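Local coordinates for protein GH3 beta-N-acetylglucosaminidase (Paenibacillaceae, PDB 6K5J) that hydrolyses the glycosidic bonds of terminal non-reducing N-acetyl-beta-D-glucosamine residues, as a family 3 glycoside hydrolase, at residues 14-19 against 324-329. Sequence-based numbering, arbitrary orientation.
Sequences KQKVGQ and ERIDRS
Lys16 shows, within one side chain that runs across to Ile326 and Asp327, how an amphipathic lysine can join two helices by its stem and its charge at once. At the root, CB of Lys16 lies 3.8 Å from CG2 of Ile326, the closest apolar touch of the pair. CG stands beside the backbone N (chi1 -64°), and the chain beyond it is fully extended, which carries the ammonium past the isoleucine to the next residue of helix 323-339. CD and CE of Lys16 pass OD1 of Asp327 at 3.4 and 3.5 Å, and NZ of Lys16 closes a salt bridge to that same OD1 at 2.9 Å, on its syn lone pair. With an alanine here, CB could still meet Ile326, but the Asp327 carboxylate would probably lose its charged mate. Deeper in, CG2 of Val17 approaches CD1 of Ile326 more loosely, at 4.4 Å. The axes of segments 14-19 and 324-329 come within 9.5 Å, their N-to-C directions 55° apart. Within the TIM-barrel-clan N-terminal domain, helix 13-19, which leads into strand 21-23, thus meets helix 323-339; Val17 and Ile326 also both pack on helix 302-317, which follows strand 296-298, the neighbour of 21-23 in a parallel sheet.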
loop_
_atom_site.group_PDB
_atom_site.type_symbol
_atom_site.label_atom_id
_atom_site.label_comp_id
_atom_site.label_asym_id
_atom_site.label_seq_id
_atom_site.Cartn_x
_atom_site.Cartn_y
_atom_site.Cartn_z
ATOM N N LYS A 14 -14.995 -29.351 -5.299
ATOM C CA LYS A 14 -13.684 -28.989 -4.769
ATOM C C LYS A 14 -13.035 -27.892 -5.611
ATOM O O LYS A 14 -12.341 -27.018 -5.074
ATOM C CB LYS A 14 -12.778 -30.221 -4.697
ATOM C CG LYS A 14 -12.764 -30.898 -3.327
ATOM C CD LYS A 14 -11.606 -31.897 -3.193
ATOM C CE LYS A 14 -10.240 -31.190 -3.082
ATOM N NZ LYS A 14 -10.184 -30.147 -2.000
ATOM N N GLN A 15 -13.237 -27.921 -6.932
ATOM C CA GLN A 15 -12.722 -26.838 -7.767
ATOM C C GLN A 15 -13.441 -25.524 -7.484
ATOM O O GLN A 15 -12.822 -24.455 -7.509
ATOM C CB GLN A 15 -12.863 -27.183 -9.242
ATOM C CG GLN A 15 -11.870 -28.178 -9.784
ATOM C CD GLN A 15 -12.210 -28.540 -11.215
ATOM O OE1 GLN A 15 -13.317 -29.004 -11.500
ATOM N NE2 GLN A 15 -11.277 -28.295 -12.127
ATOM N N LYS A 16 -14.757 -25.571 -7.269
ATOM C CA LYS A 16 -15.483 -24.339 -6.970
ATOM C C LYS A 16 -15.005 -23.743 -5.657
ATOM O O LYS A 16 -14.768 -22.530 -5.566
ATOM C CB LYS A 16 -16.991 -24.598 -6.916
ATOM C CG LYS A 16 -17.612 -25.051 -8.237
ATOM C CD LYS A 16 -19.122 -25.182 -8.075
ATOM C CE LYS A 16 -19.751 -25.894 -9.261
ATOM N NZ LYS A 16 -21.222 -26.030 -9.073
ATOM N N VAL A 17 -14.836 -24.582 -4.636
ATOM C CA VAL A 17 -14.372 -24.080 -3.347
ATOM C C VAL A 17 -12.966 -23.511 -3.485
ATOM O O VAL A 17 -12.651 -22.454 -2.928
ATOM C CB VAL A 17 -14.455 -25.191 -2.281
ATOM C CG1 VAL A 17 -13.546 -24.881 -1.086
ATOM C CG2 VAL A 17 -15.905 -25.370 -1.821
ATOM N N GLY A 18 -12.104 -24.197 -4.240
ATOM C CA GLY A 18 -10.751 -23.700 -4.440
ATOM C C GLY A 18 -10.701 -22.332 -5.100
ATOM O O GLY A 18 -9.815 -21.525 -4.793
ATOM N N GLN A 19 -11.647 -22.049 -6.006
ATOM C CA GLN A 19 -11.694 -20.740 -6.657
ATOM C C GLN A 19 -11.818 -19.606 -5.647
ATOM O O GLN A 19 -11.392 -18.480 -5.929
ATOM C CB GLN A 19 -12.863 -20.672 -7.640
ATOM C CG GLN A 19 -12.592 -21.337 -8.968
ATOM C CD GLN A 19 -11.403 -20.729 -9.688
ATOM O OE1 GLN A 19 -11.443 -19.571 -10.118
ATOM N NE2 GLN A 19 -10.332 -21.506 -9.811
ATOM N N GLU A 324 -26.139 -22.388 -4.637
ATOM C CA GLU A 324 -26.228 -21.121 -5.359
ATOM C C GLU A 324 -25.193 -20.123 -4.845
ATOM O O GLU A 324 -24.558 -19.415 -5.634
ATOM C CB GLU A 324 -27.643 -20.541 -5.240
ATOM C CG GLU A 324 -27.864 -19.205 -5.973
ATOM C CD GLU A 324 -27.400 -17.974 -5.188
ATOM O OE1 GLU A 324 -27.441 -17.981 -3.931
ATOM O OE2 GLU A 324 -26.988 -16.991 -5.836
ATOM N N ARG A 325 -25.019 -20.051 -3.526
ATOM C CA ARG A 325 -24.090 -19.083 -2.951
ATOM C C ARG A 325 -22.680 -19.288 -3.488
ATOM O O ARG A 325 -22.026 -18.330 -3.918
ATOM C CB ARG A 325 -24.112 -19.176 -1.425
ATOM C CG ARG A 325 -23.161 -18.210 -0.739
ATOM C CD ARG A 325 -23.520 -16.740 -0.999
ATOM N NE ARG A 325 -22.432 -15.876 -0.541
ATOM C CZ ARG A 325 -21.342 -15.619 -1.259
ATOM N NH1 ARG A 325 -21.216 -16.131 -2.473
ATOM N NH2 ARG A 325 -20.382 -14.841 -0.767
ATOM N N ILE A 326 -22.210 -20.538 -3.504
ATOM C CA ILE A 326 -20.880 -20.840 -4.028
ATOM C C ILE A 326 -20.781 -20.469 -5.501
ATOM O O ILE A 326 -19.799 -19.850 -5.937
ATOM C CB ILE A 326 -20.541 -22.326 -3.819
ATOM C CG1 ILE A 326 -20.407 -22.634 -2.330
ATOM C CG2 ILE A 326 -19.253 -22.654 -4.536
ATOM C CD1 ILE A 326 -19.054 -22.234 -1.746
ATOM N N ASP A 327 -21.779 -20.879 -6.298
ATOM C CA ASP A 327 -21.787 -20.542 -7.723
ATOM C C ASP A 327 -21.799 -19.034 -7.943
ATOM O O ASP A 327 -21.254 -18.556 -8.939
ATOM C CB ASP A 327 -23.003 -21.153 -8.430
ATOM C CG ASP A 327 -22.938 -22.667 -8.540
ATOM O OD1 ASP A 327 -21.829 -23.239 -8.521
ATOM O OD2 ASP A 327 -24.018 -23.287 -8.672
ATOM N N ARG A 328 -22.466 -18.285 -7.062
ATOM C CA ARG A 328 -22.497 -16.830 -7.184
ATOM C C ARG A 328 -21.084 -16.250 -7.173
ATOM O O ARG A 328 -20.721 -15.465 -8.056
ATOM C CB ARG A 328 -23.348 -16.233 -6.060
ATOM C CG ARG A 328 -23.845 -14.818 -6.303
ATOM C CD ARG A 328 -24.365 -14.189 -5.005
ATOM N NE ARG A 328 -25.372 -15.040 -4.374
ATOM C CZ ARG A 328 -25.739 -14.950 -3.099
ATOM N NH1 ARG A 328 -25.192 -14.033 -2.316
ATOM N NH2 ARG A 328 -26.650 -15.782 -2.604
ATOM N N SER A 329 -20.267 -16.638 -6.183
ATOM C CA SER A 329 -18.888 -16.141 -6.124
ATOM C C SER A 329 -18.048 -16.676 -7.269
ATOM O O SER A 329 -17.248 -15.938 -7.854
ATOM C CB SER A 329 -18.228 -16.505 -4.791
ATOM O OG SER A 329 -18.818 -15.799 -3.717
#